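Local coordinates for GTPase subunit of restriction endonuclease (Thermococcus gammatolerans, PDB 6P0F), which is the GTPase subunit of a McrB-type restriction endonuclease and probably binds DNA through its N-terminal YTH-like domain, at residues V166-I169 against L170-I173. Residues are numbered along the deposited sequence; the frame is centred on the assembly and turned at random.
Sequences VYDI and LKNI
Tyr167 and Lys171, one helical turn apart, make the main side-chain contact. The lysine chain runs over one face of the tyrosine ring. Lys171 CD lies 3.9 Å from the Tyr167 ring centroid and 28° off its normal, a CH-pi contact. Further along, Lys171 CE comes within 3.4 Å of Tyr167 CE2. Tyr167 has CG anti to its own nitrogen (chi1 -176°), which swings the ring alongside the next turn. A bend in the lysine chain at chi3 (-70°) carries its end across the ring. The phenol oxygen is hydrogen-bonded to Asn3. Replacing Tyr167 with an alanine would probably leave the Lys171 methylenes without their aromatic support and Asn3 without its hydroxyl partner.

Asp168 and Lys171 are linked both directly and through a water. Their side chains lie side by side and point the same way. The direct salt bridge is long, with Asp168 OD1 3.8 Å from Lys171 NZ. One water joins the two groups, donating to Asp168 OD1 at 2.8 Å and accepting from Lys171 NZ.

The apolar contacts fall on other sides of the helix. Val166 CG2 meets Leu170 CD1 at 3.8 Å. Ile169 CG2 meets the tip of Ile173, CD1, at 4.0 Å. Val166 also packs on helix 138-145, while Leu170 and Ile173 touch Leu94 of strand 91-102.

Four successive backbone bonds join the turns: Leu170 N to Val166 O, Lys171 N to Tyr167 O at 2.9 Å, Asn172 N to Asp168 O and Ile173 N to Ile169 O. This i to i+4 ladder is that of an alpha-helix, here the C-terminal helix 160-174 of the McrB N-terminal domain, whose apolar side packs against the rest of the YTH-type fold.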
ATOM      1  N   VAL A 166       3.892  -0.983 -18.150  1.00 37.88           N
ATOM      2  CA  VAL A 166       3.338  -2.096 -17.413  1.00 36.84           C
ATOM      3  C   VAL A 166       1.856  -1.961 -17.127  1.00 33.41           C
ATOM      4  O   VAL A 166       1.252  -2.850 -16.520  1.00 33.00           O
ATOM      5  CB  VAL A 166       4.094  -2.326 -16.083  1.00 33.96           C
ATOM      6  CG1 VAL A 166       5.574  -2.557 -16.360  1.00 40.22           C
ATOM      7  CG2 VAL A 166       3.879  -1.144 -15.162  1.00 34.62           C
ATOM      8  N   TYR A 167       1.240  -0.851 -17.571  1.00 35.90           N
ATOM      9  CA  TYR A 167      -0.131  -0.540 -17.170  1.00 33.95           C
ATOM     10  C   TYR A 167      -1.110  -1.622 -17.601  1.00 31.56           C
ATOM     11  O   TYR A 167      -1.998  -2.007 -16.831  1.00 26.53           O
ATOM     12  CB  TYR A 167      -0.512   0.816 -17.758  1.00 33.75           C
ATOM     13  CG  TYR A 167      -1.875   1.329 -17.369  1.00 33.76           C
ATOM     14  CD1 TYR A 167      -2.265   1.398 -16.030  1.00 33.64           C
ATOM     15  CD2 TYR A 167      -2.770   1.756 -18.345  1.00 34.93           C
ATOM     16  CE1 TYR A 167      -3.512   1.887 -15.677  1.00 31.08           C
ATOM     17  CE2 TYR A 167      -4.036   2.237 -17.992  1.00 31.98           C
ATOM     18  CZ  TYR A 167      -4.394   2.303 -16.669  1.00 34.26           C
ATOM     19  OH  TYR A 167      -5.649   2.792 -16.335  1.00 31.66           O
ATOM     20  N   ASP A 168      -0.980  -2.130 -18.821  1.00 34.52           N
ATOM     21  CA  ASP A 168      -1.931  -3.124 -19.294  1.00 35.56           C
ATOM     22  C   ASP A 168      -1.771  -4.444 -18.559  1.00 35.87           C
ATOM     23  O   ASP A 168      -2.771  -5.104 -18.238  1.00 38.92           O
ATOM     24  CB  ASP A 168      -1.773  -3.275 -20.801  1.00 38.31           C
ATOM     25  CG  ASP A 168      -2.409  -2.124 -21.529  1.00 45.46           C
ATOM     26  OD1 ASP A 168      -3.654  -1.967 -21.406  1.00 49.95           O
ATOM     27  OD2 ASP A 168      -1.663  -1.367 -22.194  1.00 54.75           O
ATOM     28  N   ILE A 169      -0.539  -4.814 -18.219  1.00 34.17           N
ATOM     29  CA  ILE A 169      -0.332  -5.986 -17.375  1.00 36.83           C
ATOM     30  C   ILE A 169      -1.029  -5.797 -16.024  1.00 37.32           C
ATOM     31  O   ILE A 169      -1.747  -6.679 -15.534  1.00 37.51           O
ATOM     32  CB  ILE A 169       1.170  -6.259 -17.190  1.00 42.25           C
ATOM     33  CG1 ILE A 169       1.870  -6.503 -18.524  1.00 48.46           C
ATOM     34  CG2 ILE A 169       1.354  -7.444 -16.256  1.00 45.89           C
ATOM     35  CD1 ILE A 169       3.398  -6.354 -18.441  1.00 54.01           C
ATOM     36  N   LEU A 170      -0.815  -4.647 -15.397  1.00 29.92           N
ATOM     37  CA  LEU A 170      -1.403  -4.423 -14.083  1.00 29.11           C
ATOM     38  C   LEU A 170      -2.924  -4.447 -14.148  1.00 33.85           C
ATOM     39  O   LEU A 170      -3.574  -5.015 -13.264  1.00 32.04           O
ATOM     40  CB  LEU A 170      -0.923  -3.098 -13.505  1.00 31.07           C
ATOM     41  CG  LEU A 170       0.579  -2.895 -13.317  1.00 35.48           C
ATOM     42  CD1 LEU A 170       1.040  -1.583 -12.708  1.00 42.05           C
ATOM     43  CD2 LEU A 170       1.125  -4.074 -12.467  1.00 32.14           C
ATOM     44  N   LYS A 171      -3.517  -3.829 -15.179  1.00 32.37           N
ATOM     45  CA  LYS A 171      -4.979  -3.853 -15.277  1.00 33.52           C
ATOM     46  C   LYS A 171      -5.492  -5.283 -15.414  1.00 35.55           C
ATOM     47  O   LYS A 171      -6.544  -5.635 -14.859  1.00 36.51           O
ATOM     48  CB  LYS A 171      -5.457  -2.989 -16.449  1.00 30.17           C
ATOM     49  CG  LYS A 171      -5.359  -1.505 -16.217  1.00 32.68           C
ATOM     50  CD  LYS A 171      -6.166  -0.684 -17.236  1.00 34.21           C
ATOM     51  CE  LYS A 171      -5.561  -0.721 -18.654  1.00 34.12           C
ATOM     52  NZ  LYS A 171      -6.298   0.171 -19.636  1.00 34.48           N
ATOM     53  N   ASN A 172      -4.766  -6.128 -16.150  1.00 34.37           N
ATOM     54  CA  ASN A 172      -5.215  -7.503 -16.332  1.00 41.05           C
ATOM     55  C   ASN A 172      -5.056  -8.331 -15.064  1.00 39.75           C
ATOM     56  O   ASN A 172      -5.876  -9.220 -14.812  1.00 40.96           O
ATOM     57  CB  ASN A 172      -4.477  -8.152 -17.505  1.00 44.77           C
ATOM     58  CG  ASN A 172      -4.891  -7.549 -18.850  1.00 49.75           C
ATOM     59  OD1 ASN A 172      -5.942  -6.902 -18.965  1.00 54.57           O
ATOM     60  ND2 ASN A 172      -4.057  -7.742 -19.868  1.00 52.63           N
ATOM     61  N   ILE A 173      -4.040  -8.054 -14.246  1.00 38.38           N
ATOM     62  CA  ILE A 173      -3.962  -8.736 -12.954  1.00 39.27           C
ATOM     63  C   ILE A 173      -5.175  -8.383 -12.109  1.00 38.82           C
ATOM     64  O   ILE A 173      -5.785  -9.254 -11.471  1.00 41.31           O
ATOM     65  CB  ILE A 173      -2.647  -8.383 -12.231  1.00 37.29           C
ATOM     66  CG1 ILE A 173      -1.428  -8.949 -12.983  1.00 42.55           C
ATOM     67  CG2 ILE A 173      -2.651  -8.921 -10.807  1.00 39.13           C
ATOM     68  CD1 ILE A 173      -0.070  -8.325 -12.589  1.00 36.05           C
TER
HETATM   69  O   HOH W   1      -4.794   0.603 -21.716  1.00 44.10           O